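Side-chain contacts in N(G),N(G)-dimethylarginine dimethylaminohydrolase (Pseudomonas aeruginosa, PDB 1H70), which hydrolyses asymmetric N-omega,N-omega-dimethylarginine and N-omega-methylarginine, inhibitors of nitric oxide synthase, to citrulline and dimethylamine or methylamine: residues 5-10 against 98-103; 63-68 against 91-96. The protein carries 1 engineered substitution. All blocks are in the same frame, centred on the assembly; numbering follows the deposited sequence.

Contact 1. Residues 5-10 against 98-103; sequences HIIART and QRFYPG
The ring of Phe100, in the last turn of helix 89-100, meets the imidazole of His5 at the start of strand 5-9 as an edge-to-face aromatic pair. The edge belongs to Phe100: its CE2 stands 3.4 Å above the imidazole plane, over the ring centre, and lies 3.5 Å from His5 CE1. The centroids are 4.6 Å apart and the planes make an angle of 60°, a tilted version of the T-shaped stack. Both side chains leave the backbone with CG anti to the carbonyl carbon (chi1 -54° in His5, -80° in Phe100), and each CB points toward the opposite segment. On the buried side Ile7, two residues along the strand, adds an apolar contact, its CD1 4.2 Å from Phe100 CD1. Phe255, at the C-terminus, packs against both rings and also touches Ile7. The aromatic pair is the looser part, for His5 and Phe100 remain partly exposed whereas Ile7 is buried. No hydrogen bond crosses between the segments. His5 ND1 is hydrogen-bonded to Asp49 OD1 of the neighbouring strand 49-53, a bond that should help fix the rotation of the ring. Helix end and strand are therefore held together by dispersion and by a C-H edge set over a pi face, while the directional polar bond of His5 is spent on the adjacent strand.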
ATOM      1  N   HIS A   5       1.591  14.703  -3.265  1.00 11.54           N
ATOM      2  CA  HIS A   5       0.857  14.005  -4.319  1.00 13.09           C
ATOM      3  C   HIS A   5       0.403  12.577  -4.009  1.00 13.17           C
ATOM      4  O   HIS A   5       1.007  11.846  -3.220  1.00 14.56           O
ATOM      5  CB  HIS A   5       1.738  13.803  -5.567  1.00 13.45           C
ATOM      6  CG  HIS A   5       2.381  15.027  -6.143  1.00 15.10           C
ATOM      7  ND1 HIS A   5       1.686  15.952  -6.886  1.00 16.25           N
ATOM      8  CD2 HIS A   5       3.673  15.436  -6.152  1.00 17.52           C
ATOM      9  CE1 HIS A   5       2.510  16.905  -7.297  1.00 17.78           C
ATOM     10  NE2 HIS A   5       3.724  16.614  -6.867  1.00 18.73           N
ATOM     11  N   ILE A   6      -0.632  12.177  -4.742  1.00 13.71           N
ATOM     12  CA  ILE A   6      -1.186  10.854  -4.725  1.00 13.55           C
ATOM     13  C   ILE A   6      -1.402  10.423  -6.177  1.00 12.15           C
ATOM     14  O   ILE A   6      -1.765  11.260  -7.006  1.00 10.89           O
ATOM     15  CB  ILE A   6      -2.521  10.916  -3.922  1.00 15.83           C
ATOM     16  CG1 ILE A   6      -2.145  10.585  -2.460  1.00 17.17           C
ATOM     17  CG2 ILE A   6      -3.598  10.042  -4.506  1.00 18.40           C
ATOM     18  CD1 ILE A   6      -2.762  11.409  -1.435  1.00 22.80           C
ATOM     19  N   ILE A   7      -1.136   9.146  -6.475  1.00  9.14           N
ATOM     20  CA  ILE A   7      -1.465   8.559  -7.781  1.00  9.32           C
ATOM     21  C   ILE A   7      -2.455   7.424  -7.488  1.00  8.89           C
ATOM     22  O   ILE A   7      -2.279   6.664  -6.520  1.00  8.25           O
ATOM     23  CB  ILE A   7      -0.248   7.982  -8.526  1.00  8.39           C
ATOM     24  CG1 ILE A   7       0.758   9.087  -8.841  1.00 10.07           C
ATOM     25  CG2 ILE A   7      -0.675   7.249  -9.791  1.00 10.57           C
ATOM     26  CD1 ILE A   7       2.143   8.561  -9.160  1.00 11.05           C
ATOM     27  N   ALA A   8      -3.473   7.277  -8.328  1.00  8.63           N
ATOM     28  CA  ALA A   8      -4.480   6.208  -8.169  1.00  8.10           C
ATOM     29  C   ALA A   8      -4.925   5.788  -9.561  1.00  8.95           C
ATOM     30  O   ALA A   8      -4.593   6.476 -10.549  1.00  8.14           O
ATOM     31  CB  ALA A   8      -5.694   6.703  -7.381  1.00  8.64           C
ATOM     32  N   ARG A   9      -5.689   4.708  -9.670  1.00  9.17           N
ATOM     33  CA  ARG A   9      -6.167   4.300 -11.009  1.00  8.48           C
ATOM     34  C   ARG A   9      -7.576   3.757 -10.891  1.00  9.62           C
ATOM     35  O   ARG A   9      -7.849   2.917 -10.046  1.00  9.86           O
ATOM     36  CB  ARG A   9      -5.254   3.248 -11.599  1.00  9.04           C
ATOM     37  CG  ARG A   9      -5.621   2.803 -13.058  1.00  9.15           C
ATOM     38  CD  ARG A   9      -4.862   1.578 -13.525  1.00  9.81           C
ATOM     39  NE  ARG A   9      -3.443   1.818 -13.755  1.00 11.04           N
ATOM     40  CZ  ARG A   9      -2.931   2.465 -14.792  1.00 12.26           C
ATOM     41  NH1 ARG A   9      -3.720   2.970 -15.740  1.00 12.27           N
ATOM     42  NH2 ARG A   9      -1.604   2.605 -14.881  1.00 12.77           N
ATOM     43  N   THR A  10      -8.468   4.226 -11.745  1.00  9.20           N
ATOM     44  CA  THR A  10      -9.848   3.765 -11.769  1.00 10.51           C
ATOM     45  C   THR A  10      -9.890   2.264 -11.916  1.00 10.16           C
ATOM     46  O   THR A  10      -9.146   1.729 -12.706  1.00 10.11           O
ATOM     47  CB  THR A  10     -10.512   4.426 -13.006  1.00 11.33           C
ATOM     48  OG1 THR A  10     -10.360   5.851 -12.873  1.00  9.55           O
ATOM     49  CG2 THR A  10     -12.023   4.135 -13.081  1.00 10.52           C
ATOM     50  N   GLN A  98       7.748   8.631 -14.434  1.00 13.36           N
ATOM     51  CA  GLN A  98       8.805   9.358 -15.134  1.00 14.10           C
ATOM     52  C   GLN A  98       8.529  10.874 -15.112  1.00 12.59           C
ATOM     53  O   GLN A  98       9.429  11.690 -14.947  1.00 12.63           O
ATOM     54  CB  GLN A  98       8.902   8.817 -16.575  1.00 15.97           C
ATOM     55  CG  GLN A  98      10.226   9.106 -17.240  1.00 22.49           C
ATOM     56  CD  GLN A  98      11.380   8.319 -16.641  1.00 25.19           C
ATOM     57  OE1 GLN A  98      12.310   8.930 -16.128  1.00 29.31           O
ATOM     58  NE2 GLN A  98      11.319   6.985 -16.690  1.00 28.50           N
ATOM     59  N   ARG A  99       7.264  11.267 -15.221  1.00 11.80           N
ATOM     60  CA  ARG A  99       6.908  12.685 -15.181  1.00 10.38           C
ATOM     61  C   ARG A  99       7.139  13.313 -13.803  1.00 10.15           C
ATOM     62  O   ARG A  99       7.489  14.471 -13.699  1.00 10.21           O
ATOM     63  CB  ARG A  99       5.444  12.886 -15.606  1.00 11.92           C
ATOM     64  CG  ARG A  99       5.112  14.330 -15.886  1.00 14.84           C
ATOM     65  CD  ARG A  99       3.734  14.509 -16.478  1.00 17.83           C
ATOM     66  NE  ARG A  99       3.240  13.317 -17.163  1.00 22.64           N
ATOM     67  CZ  ARG A  99       2.238  12.585 -16.676  1.00 19.60           C
ATOM     68  NH1 ARG A  99       1.649  12.918 -15.535  1.00 23.64           N
ATOM     69  NH2 ARG A  99       1.831  11.546 -17.359  1.00 25.23           N
ATOM     70  N   PHE A 100       6.949  12.534 -12.736  1.00  9.52           N
ATOM     71  CA  PHE A 100       7.182  13.056 -11.386  1.00 10.59           C
ATOM     72  C   PHE A 100       8.632  12.985 -10.899  1.00 11.21           C
ATOM     73  O   PHE A 100       9.034  13.708  -9.951  1.00 12.50           O
ATOM     74  CB  PHE A 100       6.319  12.291 -10.373  1.00  9.50           C
ATOM     75  CG  PHE A 100       4.903  12.767 -10.335  1.00 10.47           C
ATOM     76  CD1 PHE A 100       3.883  12.019 -10.909  1.00 12.51           C
ATOM     77  CD2 PHE A 100       4.600  13.975  -9.739  1.00  8.87           C
ATOM     78  CE1 PHE A 100       2.568  12.487 -10.865  1.00 13.94           C
ATOM     79  CE2 PHE A 100       3.299  14.447  -9.689  1.00 11.36           C
ATOM     80  CZ  PHE A 100       2.276  13.689 -10.251  1.00 12.75           C
ATOM     81  N   TYR A 101       9.399  12.084 -11.491  1.00 12.25           N
ATOM     82  CA  TYR A 101      10.768  11.795 -11.069  1.00 13.31           C
ATOM     83  C   TYR A 101      11.753  11.813 -12.245  1.00 14.40           C
ATOM     84  O   TYR A 101      12.378  10.806 -12.599  1.00 14.34           O
ATOM     85  CB  TYR A 101      10.751  10.383 -10.449  1.00 12.00           C
ATOM     86  CG  TYR A 101      10.112  10.295  -9.071  1.00 12.52           C
ATOM     87  CD1 TYR A 101       8.792   9.861  -8.891  1.00 12.88           C
ATOM     88  CD2 TYR A 101      10.838  10.639  -7.947  1.00 12.82           C
ATOM     89  CE1 TYR A 101       8.238   9.780  -7.623  1.00 11.04           C
ATOM     90  CE2 TYR A 101      10.286  10.564  -6.664  1.00 13.70           C
ATOM     91  CZ  TYR A 101       8.993  10.126  -6.513  1.00 12.13           C
ATOM     92  OH  TYR A 101       8.456  10.043  -5.257  1.00 12.78           O
ATOM     93  N   PRO A 102      11.899  12.954 -12.889  1.00 15.24           N
ATOM     94  CA  PRO A 102      12.785  13.022 -14.056  1.00 16.50           C
ATOM     95  C   PRO A 102      14.245  12.739 -13.680  1.00 16.56           C
ATOM     96  O   PRO A 102      14.818  13.322 -12.774  1.00 18.39           O
ATOM     97  CB  PRO A 102      12.549  14.432 -14.618  1.00 16.75           C
ATOM     98  CG  PRO A 102      11.946  15.208 -13.496  1.00 16.29           C
ATOM     99  CD  PRO A 102      11.244  14.239 -12.596  1.00 15.40           C
ATOM    100  N   GLY A 103      14.826  11.785 -14.388  1.00 18.18           N
ATOM    101  CA  GLY A 103      16.193  11.365 -14.139  1.00 18.32           C
ATOM    102  C   GLY A 103      16.353  10.707 -12.782  1.00 18.91           C
ATOM    103  O   GLY A 103      17.465  10.664 -12.226  1.00 19.08           O
TER

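Contact 2. Residues 63-68 against 91-96. With CIR (citrulline), chain B.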
ATOM      1  N   VAL A  63      -5.935  -1.444 -10.210  1.00  9.40           N
ATOM      2  CA  VAL A  63      -6.400  -0.430  -9.284  1.00  8.79           C
ATOM      3  C   VAL A  63      -5.451  -0.376  -8.096  1.00  7.97           C
ATOM      4  O   VAL A  63      -5.332   0.657  -7.437  1.00  8.15           O
ATOM      5  CB  VAL A  63      -7.836  -0.757  -8.776  1.00  8.94           C
ATOM      6  CG1 VAL A  63      -7.864  -2.076  -8.002  1.00  9.75           C
ATOM      7  CG2 VAL A  63      -8.404   0.376  -7.921  1.00  9.19           C
ATOM      8  N   PHE A  64      -4.767  -1.487  -7.811  1.00  7.59           N
ATOM      9  CA  PHE A  64      -3.814  -1.542  -6.709  1.00  8.55           C
ATOM     10  C   PHE A  64      -2.434  -1.037  -7.129  1.00  8.83           C
ATOM     11  O   PHE A  64      -1.430  -1.782  -7.175  1.00  7.97           O
ATOM     12  CB  PHE A  64      -3.729  -2.966  -6.139  1.00  8.70           C
ATOM     13  CG  PHE A  64      -5.076  -3.457  -5.655  1.00  8.84           C
ATOM     14  CD1 PHE A  64      -5.612  -4.644  -6.134  1.00 10.64           C
ATOM     15  CD2 PHE A  64      -5.795  -2.702  -4.749  1.00 10.65           C
ATOM     16  CE1 PHE A  64      -6.853  -5.081  -5.695  1.00 10.91           C
ATOM     17  CE2 PHE A  64      -7.053  -3.140  -4.289  1.00 11.85           C
ATOM     18  CZ  PHE A  64      -7.567  -4.334  -4.759  1.00 11.31           C
ATOM     19  N   VAL A  65      -2.384   0.261  -7.408  1.00  8.30           N
ATOM     20  CA  VAL A  65      -1.167   0.927  -7.871  1.00  8.09           C
ATOM     21  C   VAL A  65      -0.021   0.931  -6.857  1.00  9.07           C
ATOM     22  O   VAL A  65       1.142   1.178  -7.239  1.00  7.25           O
ATOM     23  CB  VAL A  65      -1.445   2.382  -8.327  1.00  8.58           C
ATOM     24  CG1 VAL A  65      -2.388   2.374  -9.527  1.00  8.15           C
ATOM     25  CG2 VAL A  65      -1.992   3.241  -7.161  1.00 10.50           C
ATOM     26  N   GLU A  66      -0.311   0.628  -5.594  1.00  8.42           N
ATOM     27  CA  GLU A  66       0.768   0.526  -4.618  1.00  9.06           C
ATOM     28  C   GLU A  66       1.817  -0.507  -5.032  1.00  9.21           C
ATOM     29  O   GLU A  66       2.978  -0.276  -4.797  1.00 10.14           O
ATOM     30  CB  GLU A  66       0.207   0.129  -3.244  1.00 10.04           C
ATOM     31  CG  GLU A  66       1.260  -0.277  -2.223  1.00  9.56           C
ATOM     32  CD  GLU A  66       0.818  -0.024  -0.798  1.00  9.32           C
ATOM     33  OE1 GLU A  66       0.137  -0.902  -0.226  1.00  8.06           O
ATOM     34  OE2 GLU A  66       1.152   1.031  -0.244  1.00  9.72           O
ATOM     35  N   ASP A  67       1.434  -1.625  -5.642  1.00  9.16           N
ATOM     36  CA  ASP A  67       2.427  -2.683  -5.918  1.00  8.75           C
ATOM     37  C   ASP A  67       3.492  -2.441  -6.990  1.00  9.58           C
ATOM     38  O   ASP A  67       4.662  -2.771  -6.788  1.00  8.57           O
ATOM     39  CB  ASP A  67       1.703  -4.020  -6.070  1.00  9.80           C
ATOM     40  CG  ASP A  67       0.939  -4.352  -4.821  1.00  8.91           C
ATOM     41  OD1 ASP A  67       1.554  -4.268  -3.715  1.00  9.76           O
ATOM     42  OD2 ASP A  67      -0.247  -4.679  -4.875  1.00  8.97           O
ATOM     43  N   PRO A  68       3.136  -1.876  -8.141  1.00 10.32           N
ATOM     44  CA  PRO A  68       4.119  -1.666  -9.212  1.00 10.89           C
ATOM     45  C   PRO A  68       5.216  -0.620  -8.996  1.00 10.41           C
ATOM     46  O   PRO A  68       6.131  -0.569  -9.819  1.00 10.63           O
ATOM     47  CB  PRO A  68       3.260  -1.296 -10.431  1.00 10.34           C
ATOM     48  CG  PRO A  68       1.897  -0.970  -9.911  1.00 13.15           C
ATOM     49  CD  PRO A  68       1.762  -1.530  -8.546  1.00 10.49           C
ATOM     50  N   GLU A  91       4.511  -1.360 -16.726  1.00 13.71           N
ATOM     51  CA  GLU A  91       4.581  -0.668 -18.009  1.00 14.64           C
ATOM     52  C   GLU A  91       3.560   0.445 -18.180  1.00 14.09           C
ATOM     53  O   GLU A  91       3.870   1.472 -18.791  1.00 14.09           O
ATOM     54  CB  GLU A  91       4.422  -1.672 -19.164  1.00 15.02           C
ATOM     55  CG  GLU A  91       5.457  -2.783 -19.154  1.00 19.75           C
ATOM     56  CD  GLU A  91       6.846  -2.317 -19.540  1.00 25.01           C
ATOM     57  OE1 GLU A  91       7.821  -2.715 -18.871  1.00 30.18           O
ATOM     58  OE2 GLU A  91       6.980  -1.549 -20.512  1.00 27.96           O
ATOM     59  N   ILE A  92       2.362   0.249 -17.650  1.00 13.83           N
ATOM     60  CA  ILE A  92       1.302   1.236 -17.791  1.00 13.81           C
ATOM     61  C   ILE A  92       1.384   2.348 -16.761  1.00 14.03           C
ATOM     62  O   ILE A  92       0.658   3.345 -16.852  1.00 14.59           O
ATOM     63  CB  ILE A  92      -0.095   0.554 -17.793  1.00 14.65           C
ATOM     64  CG1 ILE A  92      -0.309  -0.286 -16.537  1.00 12.82           C
ATOM     65  CG2 ILE A  92      -0.244  -0.319 -19.020  1.00 14.05           C
ATOM     66  CD1 ILE A  92      -1.750  -0.724 -16.392  1.00 12.41           C
ATOM     67  N   ILE A  93       2.290   2.228 -15.797  1.00 13.64           N
ATOM     68  CA  ILE A  93       2.452   3.306 -14.818  1.00 13.98           C
ATOM     69  C   ILE A  93       3.753   4.063 -14.984  1.00 13.82           C
ATOM     70  O   ILE A  93       3.932   5.120 -14.380  1.00 13.81           O
ATOM     71  CB  ILE A  93       2.323   2.795 -13.389  1.00 14.49           C
ATOM     72  CG1 ILE A  93       1.923   3.950 -12.446  1.00 15.02           C
ATOM     73  CG2 ILE A  93       3.619   2.144 -12.940  1.00 14.82           C
ATOM     74  CD1 ILE A  93       1.312   3.496 -11.158  1.00 15.80           C
ATOM     75  N   GLU A  94       4.662   3.517 -15.788  1.00 14.96           N
ATOM     76  CA  GLU A  94       5.976   4.113 -15.987  1.00 15.60           C
ATOM     77  C   GLU A  94       5.969   5.573 -16.460  1.00 14.57           C
ATOM     78  O   GLU A  94       6.763   6.367 -15.978  1.00 13.29           O
ATOM     79  CB  GLU A  94       6.869   3.271 -16.907  1.00 17.92           C
ATOM     80  CG  GLU A  94       8.316   3.742 -16.790  1.00 23.58           C
ATOM     81  CD  GLU A  94       9.382   2.680 -16.944  1.00 29.89           C
ATOM     82  OE1 GLU A  94       9.153   1.497 -16.580  1.00 32.25           O
ATOM     83  OE2 GLU A  94      10.486   3.054 -17.425  1.00 32.88           O
ATOM     84  N   GLU A  95       5.083   5.927 -17.384  1.00 12.84           N
ATOM     85  CA  GLU A  95       5.058   7.300 -17.897  1.00 11.72           C
ATOM     86  C   GLU A  95       4.725   8.319 -16.800  1.00 11.88           C
ATOM     87  O   GLU A  95       5.339   9.390 -16.695  1.00 11.18           O
ATOM     88  CB  GLU A  95       4.084   7.373 -19.082  1.00 13.00           C
ATOM     89  N   THR A  96       3.766   7.982 -15.947  1.00 10.86           N
ATOM     90  CA  THR A  96       3.423   8.863 -14.831  1.00 10.74           C
ATOM     91  C   THR A  96       4.589   9.043 -13.885  1.00 10.81           C
ATOM     92  O   THR A  96       4.882  10.149 -13.452  1.00 10.90           O
ATOM     93  CB  THR A  96       2.236   8.239 -14.065  1.00 11.75           C
ATOM     94  OG1 THR A  96       1.119   8.121 -14.944  1.00 10.92           O
ATOM     95  CG2 THR A  96       1.809   9.094 -12.894  1.00 10.85           C
TER
HETATM   96  C   CIR B 500      -3.476  -9.236  -5.627  1.00 10.28           C
HETATM   97  O   CIR B 500      -2.330  -8.906  -6.060  1.00 11.16           O
HETATM   98  OXT CIR B 500      -3.694 -10.458  -5.243  1.00 11.56           O
HETATM   99  CA  CIR B 500      -4.559  -8.199  -5.492  1.00 10.18           C
HETATM  100  N   CIR B 500      -5.881  -8.832  -5.654  1.00  9.74           N
HETATM  101  C3  CIR B 500      -4.448  -7.503  -4.113  1.00  9.08           C
HETATM  102  C4  CIR B 500      -3.163  -6.656  -4.064  1.00 10.61           C
HETATM  103  C5  CIR B 500      -3.042  -6.006  -2.697  1.00 12.76           C
HETATM  104  N6  CIR B 500      -1.862  -5.133  -2.633  1.00 11.81           N
HETATM  105  C7  CIR B 500      -1.581  -4.310  -1.635  1.00 13.29           C
HETATM  106  O7  CIR B 500      -2.308  -4.187  -0.637  1.00 12.13           O
HETATM  107  N8  CIR B 500      -0.462  -3.564  -1.722  1.00 12.44           N
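The substrate pocket of this dimethylargininase is built partly from the loop 63-68, which opens with an inverse gamma turn centred on Phe64 and rests its back on helix 89-100. Behind the pocket the contact is wholly apolar and buried. Ile93 reaches across from a kinked part of the helix with CG1 anti to its own N (chi1 -157°), which carries CD1 to 4.1 Å from Val65 CB, the two side chains crossing at about a right angle. Its other branch, CG2, lies 4.3 Å from Pro68 CB, so the two branches of one isoleucine touch both ends of the helically twisted run 65-68. Between Val65 and Pro68 the chain presents two acids to the bound citrulline. Glu66, extended beyond CG, takes a hydrogen bond from N8 through OE1, while OE2 forms salt bridges with Lys165 and Arg254. Phe64 CD1 comes within 3.7 Å of citrulline C3. Asp67 OD2 also forms a salt bridge with Arg86 NH1, which probably helps to position this carboxylate. Asp67 grips the ureido group with both oxygens: OD1 accepts from N8 at 2.9 Å and OD2 from N6 at 2.8 Å, the latter with an N-H...O angle of 162°.

How the contacts relate
Helix 89-100 serves both contacts, whose centres lie about 9 Å apart: contact 2 uses Ile93 in its middle and contact 1 uses Phe100 in its last turn. Along the chain, contact 2 is nested inside the loop that contact 1 closes. Strand 5-9 bridges them directly, for Arg9 CB packs 3.6 Å from Val65 CG1 and Arg9 NH2 makes a weak hydrogen bond to Ile92 O. Their relation to the ligand differs. Contact 2 holds residues that bind citrulline, whereas contact 1 lies farther from the ligand, the side chain of Ile7 being about 9 Å from that of Glu66 and about 13 Å from the citrulline, between nearest atoms.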